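Local atomic coordinates of uncharacterized protein (Staphylococcus aureus subsp. aureus Mu50, PDB entry 4QPV), a protein that is of unknown function but belongs to the DUF1672 family and has a fold built from a repeated kinked-helix-beta-beta-beta unit. Residues A[78-82]-A[94-98]. Numbering follows the deposited sequence.
Sequences GVEVF and ASIPF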
ATOM      1  N   GLY A  78     -16.745 -13.905   6.936  1.00 29.81           N
ATOM      2  CA  GLY A  78     -17.329 -12.691   6.380  1.00 27.27           C
ATOM      3  C   GLY A  78     -16.742 -12.306   5.040  1.00 30.17           C
ATOM      4  O   GLY A  78     -16.418 -13.157   4.205  1.00 30.57           O
ATOM      5  N   VAL A  79     -16.629 -11.011   4.814  1.00 26.08           N
ATOM      6  CA  VAL A  79     -16.127 -10.480   3.550  1.00 24.41           C
ATOM      7  C   VAL A  79     -15.078  -9.410   3.838  1.00 27.85           C
ATOM      8  O   VAL A  79     -14.886  -9.001   4.992  1.00 26.13           O
ATOM      9  CB  VAL A  79     -17.270  -9.929   2.650  1.00 26.80           C
ATOM     10  CG1 VAL A  79     -18.267 -11.034   2.282  1.00 27.65           C
ATOM     11  CG2 VAL A  79     -17.986  -8.740   3.316  1.00 25.92           C
ATOM     12  N   GLU A  80     -14.410  -8.973   2.788  1.00 24.81           N
ATOM     13  CA  GLU A  80     -13.382  -7.935   2.858  1.00 24.75           C
ATOM     14  C   GLU A  80     -13.415  -7.105   1.583  1.00 26.60           C
ATOM     15  O   GLU A  80     -13.527  -7.664   0.491  1.00 25.69           O
ATOM     16  CB  GLU A  80     -12.009  -8.561   3.074  1.00 25.39           C
ATOM     17  CG  GLU A  80     -10.890  -7.549   3.301  1.00 27.52           C
ATOM     18  CD  GLU A  80      -9.605  -8.217   3.740  1.00 46.89           C
ATOM     19  OE1 GLU A  80      -9.584  -9.466   3.858  1.00 45.27           O
ATOM     20  OE2 GLU A  80      -8.617  -7.489   3.979  1.00 36.75           O
ATOM     21  N   VAL A  81     -13.334  -5.773   1.732  1.00 23.34           N
ATOM     22  CA  VAL A  81     -13.360  -4.823   0.613  0.50 22.60           C
ATOM     23  C   VAL A  81     -12.019  -4.132   0.511  1.00 25.98           C
ATOM     24  O   VAL A  81     -11.597  -3.496   1.478  1.00 26.05           O
ATOM     25  CB  VAL A  81     -14.481  -3.748   0.726  0.50 26.80           C
ATOM     26  CG1 VAL A  81     -14.646  -2.974  -0.584  0.50 26.12           C
ATOM     27  CG2 VAL A  81     -15.796  -4.344   1.171  0.50 27.32           C
ATOM     28  N   PHE A  82     -11.384  -4.219  -0.655  1.00 21.56           N
ATOM     29  CA  PHE A  82     -10.127  -3.537  -0.960  1.00 20.32           C
ATOM     30  C   PHE A  82     -10.561  -2.240  -1.624  1.00 24.44           C
ATOM     31  O   PHE A  82     -11.503  -2.268  -2.427  1.00 22.66           O
ATOM     32  CB  PHE A  82      -9.264  -4.400  -1.884  1.00 21.31           C
ATOM     33  CG  PHE A  82      -8.610  -5.554  -1.169  1.00 22.08           C
ATOM     34  CD1 PHE A  82      -9.360  -6.663  -0.763  1.00 24.13           C
ATOM     35  CD2 PHE A  82      -7.246  -5.540  -0.897  1.00 23.02           C
ATOM     36  CE1 PHE A  82      -8.756  -7.718  -0.076  1.00 25.43           C
ATOM     37  CE2 PHE A  82      -6.644  -6.601  -0.210  1.00 24.52           C
ATOM     38  CZ  PHE A  82      -7.399  -7.680   0.190  1.00 24.16           C
ATOM     39  N   ALA A  94      -6.215   0.198   0.654  1.00 21.78           N
ATOM     40  CA  ALA A  94      -6.475  -0.338   1.984  1.00 22.53           C
ATOM     41  C   ALA A  94      -7.564  -1.366   1.884  1.00 24.93           C
ATOM     42  O   ALA A  94      -8.151  -1.524   0.812  1.00 22.41           O
ATOM     43  CB  ALA A  94      -6.914   0.808   2.910  1.00 24.41           C
ATOM     44  N   SER A  95      -7.838  -2.076   2.984  1.00 24.09           N
ATOM     45  CA  SER A  95      -8.952  -3.025   3.011  1.00 23.81           C
ATOM     46  C   SER A  95      -9.609  -3.012   4.364  1.00 28.57           C
ATOM     47  O   SER A  95      -8.980  -2.667   5.381  1.00 29.05           O
ATOM     48  CB  SER A  95      -8.515  -4.436   2.616  1.00 26.01           C
ATOM     49  OG  SER A  95      -7.844  -5.089   3.682  1.00 27.73           O
ATOM     50  N   ILE A  96     -10.890  -3.393   4.379  1.00 24.61           N
ATOM     51  CA  ILE A  96     -11.676  -3.439   5.599  0.50 24.79           C
ATOM     52  C   ILE A  96     -12.471  -4.746   5.638  1.00 28.55           C
ATOM     53  O   ILE A  96     -13.152  -5.041   4.649  1.00 27.43           O
ATOM     54  CB  ILE A  96     -12.596  -2.179   5.745  0.50 27.89           C
ATOM     55  CG1 ILE A  96     -13.394  -2.177   7.066  0.50 29.14           C
ATOM     56  CG2 ILE A  96     -13.516  -1.947   4.533  0.50 27.65           C
ATOM     57  CD1 ILE A  96     -12.581  -1.892   8.327  0.50 34.29           C
ATOM     58  N   PRO A  97     -12.437  -5.522   6.745  1.00 27.84           N
ATOM     59  CA  PRO A  97     -13.289  -6.721   6.791  1.00 27.28           C
ATOM     60  C   PRO A  97     -14.688  -6.353   7.267  1.00 29.50           C
ATOM     61  O   PRO A  97     -14.862  -5.377   8.013  1.00 29.10           O
ATOM     62  CB  PRO A  97     -12.558  -7.615   7.792  1.00 30.44           C
ATOM     63  CG  PRO A  97     -11.923  -6.652   8.752  1.00 36.54           C
ATOM     64  CD  PRO A  97     -11.677  -5.361   8.013  1.00 31.89           C
ATOM     65  N   PHE A  98     -15.692  -7.144   6.870  1.00 25.72           N
ATOM     66  CA  PHE A  98     -17.058  -6.974   7.356  1.00 26.02           C
ATOM     67  C   PHE A  98     -17.698  -8.303   7.650  1.00 30.99           C
ATOM     68  O   PHE A  98     -17.376  -9.286   6.985  1.00 30.83           O
ATOM     69  CB  PHE A  98     -17.933  -6.286   6.287  1.00 26.71           C
ATOM     70  CG  PHE A  98     -17.691  -4.839   5.967  1.00 27.14           C
ATOM     71  CD1 PHE A  98     -17.727  -3.873   6.971  1.00 30.51           C
ATOM     72  CD2 PHE A  98     -17.597  -4.413   4.647  1.00 28.06           C
ATOM     73  CE1 PHE A  98     -17.576  -2.516   6.662  1.00 30.32           C
ATOM     74  CE2 PHE A  98     -17.515  -3.055   4.339  1.00 30.55           C
ATOM     75  CZ  PHE A  98     -17.519  -2.115   5.349  1.00 29.11           C
TER
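Ser95 OG has two partners: it donates a short hydrogen bond of 2.5 Å to Glu80 OE2, on the carboxylate's anti lone pair, and also bonds to Asn167 ND2. Glu80 rises off the sheet on an extended chain, CG anti to the backbone N (chi1 -174°), which brings OE2 beside Ser95, diagonal to it in the register, while its other oxygen, OE1, bonds to Ser75 OG on the adjacent strand 67-75. Beside this hydrogen bond Ser95 CB sits over the centre of the Phe82 ring, 3.8 Å from the centroid, a CH-pi contact on the same face of the sheet. In the backbone, 78-82 and 94-98 pair as antiparallel strands of the hairpin 78-87/90-98, with Val79-Phe98 and Val81-Ile96 as hydrogen-bonded pairs; 78-87 is the middle strand of the three-stranded sheet. Val79 N to Phe98 O (2.9 Å) is almost straight; Ile96 N to Val81 O (3.0 Å) is more bent, 153° at the hydrogen. On the opposite face Val79 CG2 lies 3.9 Å from Phe98 CB, and Val79 and Val81 pack on Ile51 of helix 48-63. The sheet thus separates a side packed on that helix from one where a polar network lies beside the Phe82 ring, with both carboxylate oxygens of Glu80 bonded and its rotation probably restricted.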